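Local coordinates for protein gamma-glutamyltranspeptidase (Ggt) (Helicobacter pylori 26695, PDB 5BPK) that probably cleaves the gamma-glutamyl bond of glutathione and related compounds and passes the glutamyl group to water or an acceptor, as an Ntn-hydrolase, at residues T19-S23 and N52-L56. Sequence-based numbering, arbitrary orientation.
Sequences TINAS and NLYGL. With 4UD ((2S)-amino[(5S)-4,5-dihydro-1,2-oxazol-5-yl]acetic acid), chain O; EDO (1,2-ethanediol), chain Q.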
loop_
_atom_site.group_PDB
_atom_site.type_symbol
_atom_site.label_atom_id
_atom_site.label_comp_id
_atom_site.label_asym_id
_atom_site.label_seq_id
_atom_site.Cartn_x
_atom_site.Cartn_y
_atom_site.Cartn_z
ATOM N N THR B 19 -5.514 -2.314 1.690
ATOM C CA THR B 19 -5.670 -3.195 0.540
ATOM C C THR B 19 -6.395 -4.493 0.835
ATOM O O THR B 19 -6.429 -4.949 1.975
ATOM C CB THR B 19 -4.259 -3.552 -0.021
ATOM O OG1 THR B 19 -4.366 -4.130 -1.329
ATOM C CG2 THR B 19 -3.513 -4.492 0.925
ATOM N N ILE B 20 -6.940 -5.079 -0.229
ATOM C CA ILE B 20 -7.351 -6.476 -0.249
ATOM C C ILE B 20 -6.450 -7.314 -1.191
ATOM O O ILE B 20 -6.757 -8.454 -1.502
ATOM C CB ILE B 20 -8.862 -6.623 -0.573
ATOM C CG1 ILE B 20 -9.293 -5.766 -1.778
ATOM C CG2 ILE B 20 -9.689 -6.304 0.672
ATOM C CD1 ILE B 20 -10.762 -6.000 -2.183
ATOM N N ASN B 21 -5.311 -6.714 -1.553
ATOM C CA ASN B 21 -4.263 -7.233 -2.432
ATOM C C ASN B 21 -4.585 -7.024 -3.916
ATOM O O ASN B 21 -4.423 -5.911 -4.414
ATOM C CB ASN B 21 -3.822 -8.664 -2.094
ATOM C CG ASN B 21 -2.558 -9.062 -2.836
ATOM O OD1 ASN B 21 -1.822 -8.198 -3.309
ATOM N ND2 ASN B 21 -2.310 -10.362 -2.952
ATOM N N ALA B 22 -5.028 -8.059 -4.630
ATOM C CA ALA B 22 -5.396 -7.879 -6.029
ATOM C C ALA B 22 -6.612 -6.958 -6.155
ATOM O O ALA B 22 -7.262 -6.624 -5.179
ATOM C CB ALA B 22 -5.683 -9.225 -6.694
ATOM N N SER B 23 -6.884 -6.527 -7.377
ATOM C CA SER B 23 -8.101 -5.811 -7.669
ATOM C C SER B 23 -9.292 -6.699 -7.302
ATOM O O SER B 23 -9.460 -7.803 -7.854
ATOM C CB SER B 23 -8.150 -5.428 -9.142
ATOM O OG SER B 23 -9.288 -4.638 -9.420
ATOM N N ASN B 52 5.303 -14.637 -6.890
ATOM C CA ASN B 52 3.897 -14.312 -6.627
ATOM C C ASN B 52 3.341 -13.349 -7.678
ATOM O O ASN B 52 3.955 -13.157 -8.729
ATOM C CB ASN B 52 3.709 -13.812 -5.177
ATOM C CG ASN B 52 4.104 -12.341 -4.962
ATOM O OD1 ASN B 52 4.746 -11.702 -5.800
ATOM N ND2 ASN B 52 3.714 -11.811 -3.804
ATOM N N LEU B 53 2.178 -12.763 -7.397
ATOM C CA LEU B 53 1.497 -11.858 -8.337
ATOM C C LEU B 53 2.389 -10.708 -8.827
ATOM O O LEU B 53 2.170 -10.186 -9.920
ATOM C CB LEU B 53 0.220 -11.289 -7.704
ATOM C CG LEU B 53 -1.037 -12.169 -7.710
ATOM C CD1 LEU B 53 -2.144 -11.515 -6.874
ATOM C CD2 LEU B 53 -1.533 -12.437 -9.127
ATOM N N TYR B 54 3.373 -10.310 -8.020
ATOM C CA TYR B 54 4.269 -9.199 -8.384
ATOM C C TYR B 54 5.675 -9.663 -8.780
ATOM O O TYR B 54 6.585 -8.845 -8.935
ATOM C CB TYR B 54 4.316 -8.159 -7.250
ATOM C CG TYR B 54 2.930 -7.814 -6.765
ATOM C CD1 TYR B 54 2.095 -7.027 -7.542
ATOM C CD2 TYR B 54 2.430 -8.325 -5.570
ATOM C CE1 TYR B 54 0.814 -6.721 -7.134
ATOM C CE2 TYR B 54 1.141 -8.024 -5.154
ATOM C CZ TYR B 54 0.337 -7.220 -5.945
ATOM O OH TYR B 54 -0.954 -6.923 -5.555
ATOM N N GLY B 55 5.842 -10.971 -8.967
ATOM C CA GLY B 55 7.148 -11.539 -9.309
ATOM C C GLY B 55 8.145 -11.537 -8.161
ATOM O O GLY B 55 9.354 -11.651 -8.370
ATOM N N LEU B 56 7.646 -11.381 -6.940
ATOM C CA LEU B 56 8.491 -11.416 -5.757
ATOM C C LEU B 56 8.654 -12.866 -5.296
ATOM O O LEU B 56 7.736 -13.690 -5.425
ATOM C CB LEU B 56 7.894 -10.537 -4.654
ATOM C CG LEU B 56 7.804 -9.047 -4.989
ATOM C CD1 LEU B 56 6.878 -8.346 -3.999
ATOM C CD2 LEU B 56 9.183 -8.385 -5.024
HETATM C C3 4UD O . -1.239 -3.007 -3.315
HETATM C C4 4UD O . -0.281 -4.427 -1.903
HETATM C C5 4UD O . -1.357 -4.451 -2.973
HETATM C C6 4UD O . 0.463 -5.752 -1.681
HETATM C C8 4UD O . 1.407 -5.524 -0.522
HETATM O O9 4UD O . 1.021 -5.594 0.620
HETATM O O10 4UD O . 2.708 -5.229 -0.748
HETATM N N7 4UD O . -0.476 -6.818 -1.309
HETATM O O2 4UD O . 0.675 -3.466 -2.341
HETATM N N1 4UD O . -0.094 -2.548 -2.933
HETATM C C1 EDO Q . 6.886 -12.654 -2.219
HETATM O O1 EDO Q . 7.151 -11.936 -1.003
HETATM C C2 EDO Q . 6.198 -13.988 -1.960
HETATM O O2 EDO Q . 6.737 -15.019 -2.810
HETATM O O HOH W 1 -2.701 -5.216 -6.505
#
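N21 and Y54 meet in the inhibitor pocket of this Ntn-hydrolase, where the loop leaving strand 13-19 faces a type I beta turn from N52 to G55. The phenol OH of Y54 donates to N21 OD1 at 2.7 Å. N21 OD1 lies at the ring edge, near its plane, and the donor is tilted 32° from the carbonyl plane of the amide. The amide and ring planes stand 53° apart. N21 OD1 also accepts from the amino group N7 of the bound dihydrooxazole amino acid at 2.8 Å, so one oxygen holds both the tyrosine and the ligand. With CG anti to the backbone N (chi1 -169°), the N21 side chain carries its amide out to Y54 and to ligand N7. Its ND2 donates to N39 O, which fixes which way round the amide sits. A water donates to both N21 O and Y54 OH, giving a second link between the segments.

L53 CB lies over one face of the Y54 ring, and its CD1 methyl packs 4.2 Å from A22 CB. N52 OD1 accepts from Y54 N and, just past the turn, from L56 N, which approach from opposite faces of the amide plane. The bond to Y54 N makes an Asx turn and helps set the backbone that carries the tyrosine. T19 OG1 accepts from N21 N at 2.8 Å in an ST turn, and lies 3.4 Å from ligand C5. T19 also touches T1, the N-terminal residue of the chain. The grip on N7 is consistent with a gamma-glutamyltranspeptidase pocket receiving a substrate's alpha-amino group.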